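Local atomic coordinates of SusD superfamily protein (Bacteroides thetaiotaomicron, PDB entry 3MCX), a protein that is of unknown function but, as a zinc-binding SusD family protein of the outer membrane, probably helps capture glycans at the cell surface. Residues 409-414 against 418-423; 25-30 against 99-104; 68-73 against 81-86; 177-182 against 209-214; 57-62 against 323-328. All blocks are in the same frame, centred on the assembly; numbering follows the deposited sequence. Where two conformers were deposited one is given.

How the contacts relate
From the N terminus, contact 2 opens first, on helix 21-36, and closes on helix 81-106. Inside its loop contact 5 begins at residues 57-62; it ends only at 323-328, so the two cross. Contact 3, between the short helix 69-72 and the start of helix 81-106, nests inside both and shares helix 81-106 with contact 2. Contact 4, an antiparallel helix pair, is nested within contact 5, and contact 1 follows in series as a tight local turn. Two pairs touch: T61 and K62 of contact 5 meet E73 and S69 of contact 3, while E419 of contact 1 lies near R210 of contact 4. Contacts 2 and 5 sit on opposite sides of the chain's centre.

Contact 1: residues 409-414 against 418-423; sequences ERRKEL and GEVFYD
R410 and D423 form a salt bridge across a helix-loop-helix corner, where helix 403-414 gives way, through a short loop, to helix 420-426. R410 NE gives D423 OD2 a fairly straight bond of 2.9 Å, while R410 NH2 makes only a weak one to D423 OD1. The two flat groups are not coplanar: guanidinium and carboxylate stand 72° apart, and although OD2 lies in the guanidinium plane, NE comes in from above the carboxylate. A kink at chi3 (63°) turns the R410 chain back to present NE and NH2 to the acid. L414 CD1 lies on one guanidinium face, offset toward its rim. Next to this polar pair V420 fits against the first helix, its CG1 3.9 Å from R411 CG and its CG2 4.0 Å from R410 O. Further out, N362 takes R410 NH1, R426 pairs with D423 OD1, D55 with R411 and R138 with E419, so this buried corner is pinned from several sides. Water spans the gap twice. One molecule accepts from R410 NH2 at 2.7 Å and donates to D423 OD1; the other accepts from E419 N and donates to L414 O at 2.8 Å.

Contact 2: residues 25-30 against 99-104; sequences QIALNG and NNLIQK
The flat group that L101 meets is the A27-L28 peptide: L101 CD2 rests 3.9 Å from L28 N. The other flat groups nearby belong to Q25 and N29, on the far side of the same helix. There Q25 NE2 bonds to N29 OD1 at 2.9 Å; the acceptor lies in the Q25 amide plane, whereas the donor stands 40° out of the N29 carbonyl plane. Q25 OE1 in turn is held by R120, which ties that amide to helix 115-140. Across the contact everything is apolar. L101 has CG anti to its backbone N (chi1 179°), and from there chi2 near 54° turns the two methyls to different targets: CD1 comes to A27 CB at 4.1 Å, and CD2 touches L28 CB at 3.9 Å besides the peptide nitrogen. The small methyl of A27 lets the two backbones approach to 7.2 Å between A27 CA and L101 CA. L28, meanwhile, turns more along the interface and also packs on E124 of helix 115-140; I102, one residue past L101, reaches A125 and L126 of that helix. One leucine set against an alanine and its neighbour on helices of roughly opposite direction is ordinary alpha-helical packing, consistent with the largely helical, TPR-like scaffold of the SusD family.

Contact 3: residues 68-73 against 81-86; sequences VSPYYE and NLNIVL
N83 reaches from the first turns of helix 81-106 onto Y71 and P70 of the short helix 69-72. Its CB starts beside the tip of the tyrosine, 3.7 Å from Y71 OH. CG comes next, over one face of the Y71 ring and offset toward the rim, 4.2 Å from CZ, with the amide tilted 53° against the ring. There the amide divides. OD1 leans toward Y71 CE2 and accepts a 2.7 Å bond from a water that in turn accepts one from V68 N; ND2 runs across the proline, 3.6 Å from P70 CG, and is satisfied by K66 O. CG sits anti to the carbonyl carbon of N83 (chi1 -63°), a setting that carries the amide toward the short helix. The backbone of N83 is held as well: Y71 OH donates 2.7 Å to N83 O, in the carbonyl plane and on a lone pair, and itself has a second partner in N44 ND2, while N83 N is bonded to D80 OD1. One asparagine thus binds through both its backbone and its side chain. It sits within a wider pi-type turn spanning 81-85, closed by L86 N on N81 O, so the arrangement is a helix N terminus with a pi-type turn, docked on the short helix before it.

Contact 4: residues 177-182 against 209-214; sequences EQVVSD and SRVYLN. With ZN (zinc ion), chain B.
V180 and V211 lie at the centre of an antiparallel helix pair of the SusD family's helical scaffold: helices 172-186 and 201-214 approach to 10.6 Å between the axes of these segments, their directions 154° apart. The packing across is apolar. V211 CG1 fits between two valines, 3.9 Å from V180 CG2 and 4.0 Å from V179 CG1. V180 CG1, anti to the backbone N (chi1 170°), is thereby directed to the phenol end of Y212, approaching Y212 OH to 3.3 Å, a snug fit; the two side chains meet at about a right angle. Y212 also packs on K220 and A221 of helix 218-231, while V179 touches L133 of helix 115-140. Metal binding belongs to the other side of the first helix, where E177 extends away from the valines: OE1 binds a zinc ion at 1.9 Å, with a water as a further ligand. Polar bonds stay within each helix or lead outward: Q178 NE2 bonds to D182 OD1, whose carboxylate also pairs with R129, and R210 pairs with E358. At the end of the second segment R210 O is gripped twice by N214, by its backbone N and by ND2 at 3.0 Å, from opposite faces of the carbonyl plane.

Contact 5: residues 57-62 against 323-328; sequences QARITK and GLPAAA
R59 and L324 bring two irregular loops together, their CA atoms 6.5 Å apart, with G323 O turned toward the arginine and a 3-10 turn beginning just beyond P325. The R59 chain does most of the work. It leaves extended, with CG anti to the backbone N (chi1 179°), then bends at chi3 so that NH1 swings back onto G323 O. That bond is 2.9 Å long and nearly straight at 163°; the acceptor lies in the guanidinium plane, at its edge, while the donor is tilted modestly out of the carbonyl plane. At the bend, the methylene CD passes L324 CD2 at 4.0 Å, crossing the leucine at about a right angle. The proline ring meets the backbone instead, P325 CD lying 3.9 Å from R59 O. I60 CG2 covers one face of the guanidinium, offset toward the rim, and N289 O takes NH2. L324 also packs on I292, and its side chain is about 7 Å from those of E315 and H330, two ligands of a zinc site completed by E319. With main-chain oxygens receiving both NH1 and NH2, the arginine joins loops distant in sequence by hydrogen bonding to backbone carbonyls, a link that depends little on which side chains those loops carry.

Contact 1: residues 409-414 against 418-423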
# COMPACT_ATOMS: atom_id res chain seq x y z
N GLU A 409 5.62 2.16 16.09
CA GLU A 409 4.56 3.13 15.86
C GLU A 409 3.93 2.94 14.50
O GLU A 409 2.70 3.03 14.35
CB GLU A 409 5.08 4.56 16.02
CG GLU A 409 3.98 5.58 16.26
CD GLU A 409 3.22 5.33 17.53
OE1 GLU A 409 3.74 4.69 18.47
OE2 GLU A 409 2.07 5.82 17.59
N ARG A 410 4.75 2.66 13.48
CA ARG A 410 4.22 2.40 12.15
C ARG A 410 3.31 1.18 12.11
O ARG A 410 2.27 1.19 11.44
CB ARG A 410 5.34 2.20 11.12
CG ARG A 410 6.17 3.47 10.82
CD ARG A 410 7.30 3.19 9.79
NE ARG A 410 6.72 2.79 8.52
CZ ARG A 410 6.37 3.60 7.52
NH1 ARG A 410 6.66 4.89 7.53
NH2 ARG A 410 5.79 3.08 6.49
N ARG A 411 3.69 0.12 12.81
CA ARG A 411 2.87 -1.09 12.87
C ARG A 411 1.50 -0.76 13.51
O ARG A 411 0.46 -1.23 13.03
CB ARG A 411 3.57 -2.21 13.64
CG ARG A 411 4.66 -2.86 12.77
CD ARG A 411 5.53 -3.73 13.64
NE ARG A 411 4.80 -4.87 14.18
CZ ARG A 411 5.25 -5.64 15.16
NH1 ARG A 411 6.43 -5.40 15.75
NH2 ARG A 411 4.51 -6.68 15.59
N LYS A 412 1.51 0.04 14.56
CA LYS A 412 0.26 0.41 15.24
C LYS A 412 -0.60 1.31 14.32
O LYS A 412 -1.80 1.14 14.21
CB LYS A 412 0.53 1.14 16.54
CG LYS A 412 1.18 0.28 17.63
CD LYS A 412 1.53 1.11 18.85
CE LYS A 412 2.39 0.34 19.84
NZ LYS A 412 2.55 1.09 21.13
N GLU A 413 0.02 2.28 13.66
CA GLU A 413 -0.69 3.30 12.93
C GLU A 413 -1.19 2.82 11.58
O GLU A 413 -2.27 3.20 11.16
CB GLU A 413 0.21 4.54 12.72
CG GLU A 413 -0.53 5.73 12.08
CD GLU A 413 -1.76 6.15 12.88
OE1 GLU A 413 -1.66 6.18 14.13
OE2 GLU A 413 -2.83 6.46 12.28
N LEU A 414 -0.40 2.00 10.90
CA LEU A 414 -0.63 1.69 9.48
C LEU A 414 -1.10 0.27 9.23
O LEU A 414 -1.19 -0.18 8.10
CB LEU A 414 0.65 1.97 8.68
CG LEU A 414 1.15 3.43 8.75
CD1 LEU A 414 2.48 3.61 8.04
CD2 LEU A 414 0.10 4.37 8.16
N GLY A 418 -1.31 -1.63 3.96
CA GLY A 418 -0.53 -2.18 2.86
C GLY A 418 0.95 -1.90 2.84
O GLY A 418 1.59 -2.22 1.85
N GLU A 419 1.52 -1.35 3.92
CA GLU A 419 2.93 -0.92 3.90
C GLU A 419 3.85 -1.63 4.88
O GLU A 419 5.06 -1.62 4.67
CB GLU A 419 3.05 0.58 4.14
CG GLU A 419 2.54 1.42 3.00
CD GLU A 419 3.30 1.20 1.74
OE1 GLU A 419 4.55 1.15 1.81
OE2 GLU A 419 2.69 1.03 0.68
N VAL A 420 3.34 -2.18 5.97
CA VAL A 420 4.22 -2.68 7.03
C VAL A 420 5.26 -3.71 6.58
O VAL A 420 6.39 -3.70 7.08
CB VAL A 420 3.38 -3.15 8.25
CG1 VAL A 420 4.13 -4.12 9.17
CG2 VAL A 420 2.89 -1.91 8.99
N PHE A 421 4.92 -4.59 5.64
CA PHE A 421 5.92 -5.53 5.11
C PHE A 421 7.23 -4.84 4.72
O PHE A 421 8.32 -5.29 5.04
CB PHE A 421 5.28 -6.18 3.88
CG PHE A 421 6.10 -7.23 3.16
CD1 PHE A 421 6.85 -8.17 3.82
CD2 PHE A 421 6.01 -7.33 1.76
CE1 PHE A 421 7.49 -9.16 3.13
CE2 PHE A 421 6.68 -8.30 1.09
CZ PHE A 421 7.39 -9.22 1.76
N TYR A 422 7.07 -3.74 4.00
CA TYR A 422 8.23 -3.00 3.45
C TYR A 422 9.07 -2.37 4.55
O TYR A 422 10.29 -2.22 4.39
CB TYR A 422 7.73 -1.98 2.43
CG TYR A 422 6.93 -2.67 1.36
CD1 TYR A 422 7.57 -3.55 0.47
CD2 TYR A 422 5.55 -2.57 1.34
CE1 TYR A 422 6.88 -4.23 -0.47
CE2 TYR A 422 4.81 -3.30 0.37
CZ TYR A 422 5.49 -4.13 -0.50
OH TYR A 422 4.79 -4.88 -1.45
N ASP A 423 8.45 -2.05 5.69
CA ASP A 423 9.19 -1.57 6.88
C ASP A 423 10.27 -2.57 7.29
O ASP A 423 11.38 -2.18 7.66
CB ASP A 423 8.27 -1.36 8.09
CG ASP A 423 7.19 -0.33 7.85
OD1 ASP A 423 7.06 0.26 6.75
OD2 ASP A 423 6.46 -0.07 8.85
O HOH W 1 4.32 0.95 7.16
O HOH W 2 0.48 -1.78 6.60

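Contact 2: residues 25-30 against 99-104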
# COMPACT_ATOMS: atom_id res chain seq x y z
N GLN A 25 -10.22 13.48 -20.06
CA GLN A 25 -10.57 13.33 -18.66
C GLN A 25 -11.28 12.00 -18.36
O GLN A 25 -11.03 11.36 -17.36
CB GLN A 25 -11.43 14.47 -18.15
CG GLN A 25 -11.74 14.39 -16.65
CD GLN A 25 -10.50 14.50 -15.79
OE1 GLN A 25 -9.72 15.44 -15.98
NE2 GLN A 25 -10.34 13.63 -14.85
N ILE A 26 -12.22 11.64 -19.24
CA ILE A 26 -12.92 10.35 -19.11
C ILE A 26 -11.92 9.18 -19.17
O ILE A 26 -12.00 8.26 -18.36
CB ILE A 26 -14.01 10.19 -20.18
CG1 ILE A 26 -15.16 11.16 -19.89
CG2 ILE A 26 -14.51 8.73 -20.23
CD1 ILE A 26 -16.20 11.23 -20.99
N ALA A 27 -10.95 9.24 -20.09
CA ALA A 27 -9.89 8.23 -20.10
C ALA A 27 -9.12 8.16 -18.78
O ALA A 27 -8.88 7.09 -18.28
CB ALA A 27 -8.90 8.45 -21.30
N LEU A 28 -8.75 9.31 -18.25
CA LEU A 28 -8.05 9.35 -16.96
C LEU A 28 -8.95 8.79 -15.84
O LEU A 28 -8.49 8.02 -15.00
CB LEU A 28 -7.62 10.77 -16.66
CG LEU A 28 -6.89 10.99 -15.33
CD1 LEU A 28 -5.63 10.08 -15.20
CD2 LEU A 28 -6.59 12.47 -15.12
N ASN A 29 -10.23 9.18 -15.86
CA ASN A 29 -11.14 8.62 -14.85
C ASN A 29 -11.15 7.11 -14.93
O ASN A 29 -11.22 6.44 -13.90
CB ASN A 29 -12.56 9.15 -15.04
CG ASN A 29 -12.69 10.64 -14.72
OD1 ASN A 29 -11.82 11.22 -14.10
ND2 ASN A 29 -13.79 11.21 -15.10
N GLY A 30 -11.10 6.57 -16.14
CA GLY A 30 -11.04 5.13 -16.33
C GLY A 30 -9.80 4.46 -15.76
O GLY A 30 -9.84 3.34 -15.27
N ASN A 99 0.10 5.09 -20.84
CA ASN A 99 0.94 5.37 -21.99
C ASN A 99 0.15 5.83 -23.20
O ASN A 99 0.53 6.76 -23.92
CB ASN A 99 1.78 4.12 -22.32
CG ASN A 99 2.95 3.98 -21.36
OD1 ASN A 99 3.51 4.98 -20.94
ND2 ASN A 99 3.35 2.74 -21.06
N ASN A 100 -1.01 5.20 -23.44
CA ASN A 100 -1.88 5.61 -24.52
C ASN A 100 -2.40 7.06 -24.36
O ASN A 100 -2.40 7.83 -25.29
CB ASN A 100 -3.06 4.63 -24.64
CG ASN A 100 -2.63 3.25 -25.14
OD1 ASN A 100 -1.48 3.05 -25.59
ND2 ASN A 100 -3.55 2.27 -25.06
N LEU A 101 -2.77 7.39 -23.12
CA LEU A 101 -3.28 8.72 -22.82
C LEU A 101 -2.19 9.78 -22.95
O LEU A 101 -2.41 10.80 -23.58
CB LEU A 101 -3.91 8.73 -21.41
CG LEU A 101 -4.49 10.07 -20.93
CD1 LEU A 101 -5.50 10.68 -21.88
CD2 LEU A 101 -5.09 9.86 -19.54
N ILE A 102 -1.04 9.52 -22.33
CA ILE A 102 0.09 10.44 -22.44
C ILE A 102 0.49 10.66 -23.89
O ILE A 102 0.66 11.79 -24.35
CB ILE A 102 1.30 9.97 -21.60
CG1 ILE A 102 0.96 10.01 -20.09
CG2 ILE A 102 2.53 10.84 -21.94
CD1 ILE A 102 1.85 9.17 -19.18
N GLN A 103 0.57 9.58 -24.66
CA GLN A 103 0.91 9.71 -26.07
C GLN A 103 -0.14 10.50 -26.88
O GLN A 103 0.19 11.29 -27.74
CB GLN A 103 1.17 8.35 -26.72
CG GLN A 103 1.53 8.43 -28.23
CD GLN A 103 2.77 9.26 -28.59
OE1 GLN A 103 3.68 9.41 -27.73
NE2 GLN A 103 2.83 9.77 -29.83
N LYS A 104 -1.43 10.25 -26.60
CA LYS A 104 -2.48 10.99 -27.26
C LYS A 104 -2.35 12.50 -26.99
O LYS A 104 -2.48 13.31 -27.89
CB LYS A 104 -3.86 10.46 -26.82
CG LYS A 104 -5.05 10.99 -27.56
CD LYS A 104 -5.01 10.60 -29.05
CE LYS A 104 -6.22 11.17 -29.82
NZ LYS A 104 -6.05 11.10 -31.30

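Contact 3: residues 68-73 against 81-86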
# COMPACT_ATOMS: atom_id res chain seq x y z
N VAL A 68 -5.55 -14.68 0.06
CA VAL A 68 -4.69 -14.37 1.20
C VAL A 68 -3.64 -15.44 1.54
O VAL A 68 -2.42 -15.15 1.62
CB VAL A 68 -5.47 -13.99 2.49
CG1 VAL A 68 -4.48 -13.64 3.63
CG2 VAL A 68 -6.42 -12.79 2.24
N SER A 69 -4.08 -16.66 1.74
CA SER A 69 -3.19 -17.66 2.29
C SER A 69 -1.92 -17.94 1.47
O SER A 69 -0.88 -18.18 2.07
CB SER A 69 -3.92 -18.94 2.73
OG SER A 69 -4.52 -19.65 1.67
N PRO A 70 -1.98 -17.96 0.13
CA PRO A 70 -0.73 -18.22 -0.58
C PRO A 70 0.33 -17.15 -0.38
O PRO A 70 1.52 -17.45 -0.45
CB PRO A 70 -1.18 -18.29 -2.04
CG PRO A 70 -2.65 -18.73 -1.97
CD PRO A 70 -3.14 -17.96 -0.79
N TYR A 71 -0.08 -15.89 -0.20
CA TYR A 71 0.84 -14.82 0.18
C TYR A 71 1.36 -15.03 1.61
O TYR A 71 2.57 -15.03 1.88
CB TYR A 71 0.16 -13.48 0.11
CG TYR A 71 -0.24 -12.99 -1.26
CD1 TYR A 71 0.52 -13.21 -2.39
CD2 TYR A 71 -1.34 -12.17 -1.40
CE1 TYR A 71 0.15 -12.65 -3.63
CE2 TYR A 71 -1.72 -11.61 -2.64
CZ TYR A 71 -0.97 -11.84 -3.73
OH TYR A 71 -1.38 -11.30 -4.92
N TYR A 72 0.43 -15.16 2.53
CA TYR A 72 0.74 -15.31 3.96
C TYR A 72 1.69 -16.47 4.23
O TYR A 72 2.57 -16.36 5.09
CB TYR A 72 -0.58 -15.50 4.69
CG TYR A 72 -0.52 -15.92 6.15
CD1 TYR A 72 -0.03 -15.06 7.13
CD2 TYR A 72 -0.97 -17.15 6.53
CE1 TYR A 72 -0.01 -15.46 8.46
CE2 TYR A 72 -0.98 -17.54 7.85
CZ TYR A 72 -0.50 -16.70 8.81
OH TYR A 72 -0.51 -17.10 10.13
N GLU A 73 1.49 -17.59 3.54
CA GLU A 73 2.28 -18.81 3.69
C GLU A 73 3.56 -18.83 2.84
O GLU A 73 4.31 -19.80 2.90
CB GLU A 73 1.42 -20.03 3.32
CG GLU A 73 0.23 -20.19 4.27
CD GLU A 73 -0.83 -21.15 3.78
OE1 GLU A 73 -0.69 -21.77 2.70
OE2 GLU A 73 -1.85 -21.29 4.52
N ASN A 81 -3.72 -17.75 -10.60
CA ASN A 81 -4.41 -16.72 -11.35
C ASN A 81 -4.82 -15.54 -10.47
O ASN A 81 -4.56 -14.39 -10.81
CB ASN A 81 -5.63 -17.30 -12.05
CG ASN A 81 -6.27 -16.29 -12.98
OD1 ASN A 81 -5.68 -15.93 -14.01
ND2 ASN A 81 -7.48 -15.83 -12.63
N LEU A 82 -5.47 -15.83 -9.35
CA LEU A 82 -5.92 -14.79 -8.46
C LEU A 82 -4.79 -13.93 -7.93
O LEU A 82 -4.92 -12.71 -7.80
CB LEU A 82 -6.72 -15.39 -7.31
CG LEU A 82 -7.42 -14.40 -6.40
CD1 LEU A 82 -8.70 -13.86 -7.04
CD2 LEU A 82 -7.76 -15.03 -5.01
N ASN A 83 -3.67 -14.57 -7.60
CA ASN A 83 -2.64 -13.90 -6.83
C ASN A 83 -1.40 -13.49 -7.58
O ASN A 83 -0.61 -12.71 -7.05
CB ASN A 83 -2.27 -14.81 -5.67
CG ASN A 83 -3.45 -15.04 -4.74
OD1 ASN A 83 -4.13 -14.07 -4.39
ND2 ASN A 83 -3.70 -16.28 -4.34
N ILE A 84 -1.23 -13.98 -8.79
CA ILE A 84 -0.05 -13.67 -9.60
C ILE A 84 -0.43 -13.17 -10.98
O ILE A 84 -0.05 -12.04 -11.35
CB ILE A 84 0.88 -14.89 -9.69
CG1 ILE A 84 1.46 -15.28 -8.32
CG2 ILE A 84 2.02 -14.68 -10.71
CD1 ILE A 84 2.37 -14.22 -7.67
N VAL A 85 -1.20 -13.94 -11.74
CA VAL A 85 -1.52 -13.53 -13.10
C VAL A 85 -2.35 -12.24 -13.10
O VAL A 85 -2.05 -11.29 -13.81
CB VAL A 85 -2.28 -14.64 -13.85
CG1 VAL A 85 -2.63 -14.23 -15.28
CG2 VAL A 85 -1.44 -15.93 -13.92
N LEU A 86 -3.44 -12.21 -12.32
CA LEU A 86 -4.30 -11.03 -12.35
C LEU A 86 -3.59 -9.77 -11.82
O LEU A 86 -3.69 -8.71 -12.46
CB LEU A 86 -5.61 -11.34 -11.59
CG LEU A 86 -6.62 -12.16 -12.39
CD1 LEU A 86 -7.79 -12.53 -11.48
CD2 LEU A 86 -7.12 -11.39 -13.65
O HOH W 3 -5.07 -12.98 -2.07

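Contact 4: residues 177-182 against 209-214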
# COMPACT_ATOMS: atom_id res chain seq x y z
N GLU A 177 14.28 4.18 -10.86
CA GLU A 177 14.65 5.42 -11.61
C GLU A 177 13.45 5.90 -12.41
O GLU A 177 13.15 7.09 -12.43
CB GLU A 177 15.79 5.19 -12.55
CG GLU A 177 17.12 5.09 -11.92
CD GLU A 177 18.19 4.82 -12.98
OE1 GLU A 177 17.85 4.31 -14.09
OE2 GLU A 177 19.36 5.16 -12.70
N GLN A 178 12.75 4.98 -13.06
CA GLN A 178 11.59 5.38 -13.89
C GLN A 178 10.42 5.86 -13.03
O GLN A 178 9.76 6.84 -13.42
CB GLN A 178 11.17 4.23 -14.81
CG GLN A 178 10.11 4.60 -15.82
CD GLN A 178 10.59 5.61 -16.81
OE1 GLN A 178 11.58 5.40 -17.51
NE2 GLN A 178 9.88 6.74 -16.89
N VAL A 179 10.22 5.20 -11.87
CA VAL A 179 9.18 5.62 -10.96
C VAL A 179 9.41 7.06 -10.50
O VAL A 179 8.51 7.91 -10.55
CB VAL A 179 9.15 4.73 -9.73
CG1 VAL A 179 8.20 5.32 -8.65
CG2 VAL A 179 8.74 3.28 -10.13
N VAL A 180 10.64 7.31 -10.03
CA VAL A 180 11.03 8.63 -9.55
C VAL A 180 10.91 9.68 -10.65
O VAL A 180 10.39 10.78 -10.43
CB VAL A 180 12.45 8.60 -8.94
CG1 VAL A 180 12.97 10.03 -8.66
CG2 VAL A 180 12.45 7.75 -7.61
N SER A 181 11.36 9.35 -11.85
CA SER A 181 11.24 10.25 -12.98
C SER A 181 9.77 10.64 -13.25
O SER A 181 9.43 11.83 -13.43
CB SER A 181 11.84 9.59 -14.22
OG SER A 181 11.78 10.42 -15.36
N ASP A 182 8.91 9.64 -13.35
CA ASP A 182 7.50 9.89 -13.65
C ASP A 182 6.84 10.77 -12.60
O ASP A 182 6.18 11.75 -12.91
CB ASP A 182 6.73 8.59 -13.77
CG ASP A 182 7.05 7.82 -15.05
OD1 ASP A 182 7.78 8.33 -15.91
OD2 ASP A 182 6.50 6.69 -15.19
N SER A 209 7.88 10.27 -1.04
CA SER A 209 8.53 9.97 0.25
C SER A 209 8.56 8.47 0.52
O SER A 209 9.56 7.96 1.05
CB SER A 209 7.94 10.76 1.44
OG SER A 209 6.69 10.26 1.87
N ARG A 210 7.49 7.76 0.17
CA ARG A 210 7.44 6.33 0.30
C ARG A 210 8.45 5.67 -0.62
O ARG A 210 9.14 4.75 -0.21
CB ARG A 210 6.02 5.85 -0.01
CG ARG A 210 5.83 4.33 0.06
CD ARG A 210 4.49 3.89 -0.46
NE ARG A 210 3.38 4.32 0.38
CZ ARG A 210 2.09 4.18 0.04
NH1 ARG A 210 1.75 3.68 -1.13
NH2 ARG A 210 1.15 4.53 0.89
N VAL A 211 8.47 6.09 -1.89
CA VAL A 211 9.40 5.51 -2.84
C VAL A 211 10.87 5.68 -2.41
O VAL A 211 11.65 4.72 -2.35
CB VAL A 211 9.14 6.06 -4.28
CG1 VAL A 211 10.21 5.62 -5.26
CG2 VAL A 211 7.74 5.67 -4.74
N TYR A 212 11.25 6.93 -2.14
CA TYR A 212 12.63 7.22 -1.73
C TYR A 212 13.01 6.47 -0.46
O TYR A 212 14.13 5.96 -0.32
CB TYR A 212 12.78 8.71 -1.53
CG TYR A 212 12.93 9.57 -2.77
CD1 TYR A 212 13.83 9.24 -3.78
CD2 TYR A 212 12.17 10.75 -2.91
CE1 TYR A 212 13.99 10.08 -4.90
CE2 TYR A 212 12.34 11.58 -4.02
CZ TYR A 212 13.23 11.24 -5.01
OH TYR A 212 13.39 12.08 -6.10
N LEU A 213 12.11 6.39 0.50
CA LEU A 213 12.40 5.70 1.77
C LEU A 213 12.78 4.24 1.48
O LEU A 213 13.73 3.71 2.05
CB LEU A 213 11.19 5.79 2.74
CG LEU A 213 11.39 5.22 4.15
CD1 LEU A 213 12.55 5.86 4.95
CD2 LEU A 213 10.06 5.31 4.91
N ASN A 214 12.04 3.59 0.60
CA ASN A 214 12.27 2.16 0.26
C ASN A 214 13.48 1.98 -0.66
O ASN A 214 13.96 0.87 -0.86
CB ASN A 214 10.99 1.53 -0.30
CG ASN A 214 10.03 1.19 0.79
OD1 ASN A 214 10.29 0.27 1.58
ND2 ASN A 214 8.94 1.98 0.90
ZN ZN B . 19.07 3.99 -15.53
O HOH W 4 17.63 3.08 -16.56

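Contact 5: residues 57-62 against 323-328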
# COMPACT_ATOMS: atom_id res chain seq x y z
N GLN A 57 -2.90 -11.76 9.61
CA GLN A 57 -2.72 -13.14 9.14
C GLN A 57 -3.96 -13.63 8.41
O GLN A 57 -5.04 -13.07 8.56
CB GLN A 57 -2.42 -14.07 10.33
CG GLN A 57 -3.47 -14.05 11.41
CD GLN A 57 -3.28 -15.14 12.42
OE1 GLN A 57 -2.59 -15.00 13.44
NE2 GLN A 57 -3.87 -16.29 12.12
N ALA A 58 -3.82 -14.70 7.63
CA ALA A 58 -5.01 -15.42 7.19
C ALA A 58 -5.75 -15.97 8.40
O ALA A 58 -5.14 -16.41 9.38
CB ALA A 58 -4.63 -16.58 6.22
N ARG A 59 -7.07 -16.02 8.26
CA ARG A 59 -7.90 -16.73 9.22
C ARG A 59 -7.87 -18.26 9.04
O ARG A 59 -7.94 -19.02 10.00
CB ARG A 59 -9.34 -16.21 9.17
CG ARG A 59 -10.33 -16.89 10.10
CD ARG A 59 -11.77 -16.36 10.00
NE ARG A 59 -12.29 -16.47 8.62
CZ ARG A 59 -12.77 -17.59 8.07
NH1 ARG A 59 -12.91 -18.70 8.76
NH2 ARG A 59 -13.13 -17.56 6.79
N ILE A 60 -7.84 -18.67 7.76
CA ILE A 60 -7.93 -20.03 7.36
C ILE A 60 -7.09 -20.23 6.08
O ILE A 60 -7.06 -19.36 5.20
CB ILE A 60 -9.44 -20.45 7.18
CG1 ILE A 60 -9.60 -21.95 7.15
CG2 ILE A 60 -10.08 -19.76 6.01
CD1 ILE A 60 -11.08 -22.40 7.30
N THR A 61 -6.49 -21.41 5.97
CA THR A 61 -5.78 -21.72 4.74
C THR A 61 -6.81 -22.09 3.67
O THR A 61 -7.77 -22.81 3.93
CB THR A 61 -4.73 -22.83 4.93
OG1 THR A 61 -3.86 -22.84 3.78
CG2 THR A 61 -5.33 -24.24 5.17
N LYS A 62 -6.59 -21.60 2.45
CA LYS A 62 -7.48 -21.89 1.32
C LYS A 62 -6.80 -22.57 0.13
O LYS A 62 -7.48 -22.97 -0.82
CB LYS A 62 -8.14 -20.61 0.83
CG LYS A 62 -9.11 -19.97 1.83
CD LYS A 62 -9.65 -18.69 1.34
CE LYS A 62 -10.74 -18.13 2.25
NZ LYS A 62 -12.10 -18.73 2.05
N GLY A 323 -15.20 -20.68 13.35
CA GLY A 323 -14.45 -20.31 12.15
C GLY A 323 -13.13 -19.61 12.43
O GLY A 323 -12.35 -19.31 11.51
N LEU A 324 -12.85 -19.38 13.71
CA LEU A 324 -11.57 -18.80 14.13
C LEU A 324 -10.69 -19.91 14.69
O LEU A 324 -11.15 -20.87 15.25
CB LEU A 324 -11.77 -17.75 15.23
CG LEU A 324 -12.33 -16.42 14.77
CD1 LEU A 324 -12.75 -15.58 16.00
CD2 LEU A 324 -11.34 -15.63 13.95
N PRO A 325 -9.36 -19.70 14.62
CA PRO A 325 -8.50 -20.57 15.41
C PRO A 325 -8.97 -20.57 16.87
O PRO A 325 -9.33 -19.50 17.37
CB PRO A 325 -7.14 -19.90 15.27
CG PRO A 325 -7.19 -19.23 13.97
CD PRO A 325 -8.61 -18.72 13.83
N ALA A 326 -8.97 -21.70 17.55
CA ALA A 326 -9.49 -21.81 18.92
C ALA A 326 -8.90 -20.74 19.85
O ALA A 326 -9.62 -20.10 20.59
CB ALA A 326 -9.25 -23.22 19.52
N ALA A 327 -7.59 -20.50 19.77
CA ALA A 327 -6.97 -19.51 20.66
C ALA A 327 -7.42 -18.06 20.41
O ALA A 327 -7.30 -17.20 21.29
CB ALA A 327 -5.42 -19.61 20.58
N ALA A 328 -7.99 -17.79 19.23
CA ALA A 328 -8.47 -16.45 18.87
C ALA A 328 -9.97 -16.26 19.13
O ALA A 328 -10.44 -15.15 18.92
CB ALA A 328 -8.20 -16.18 17.38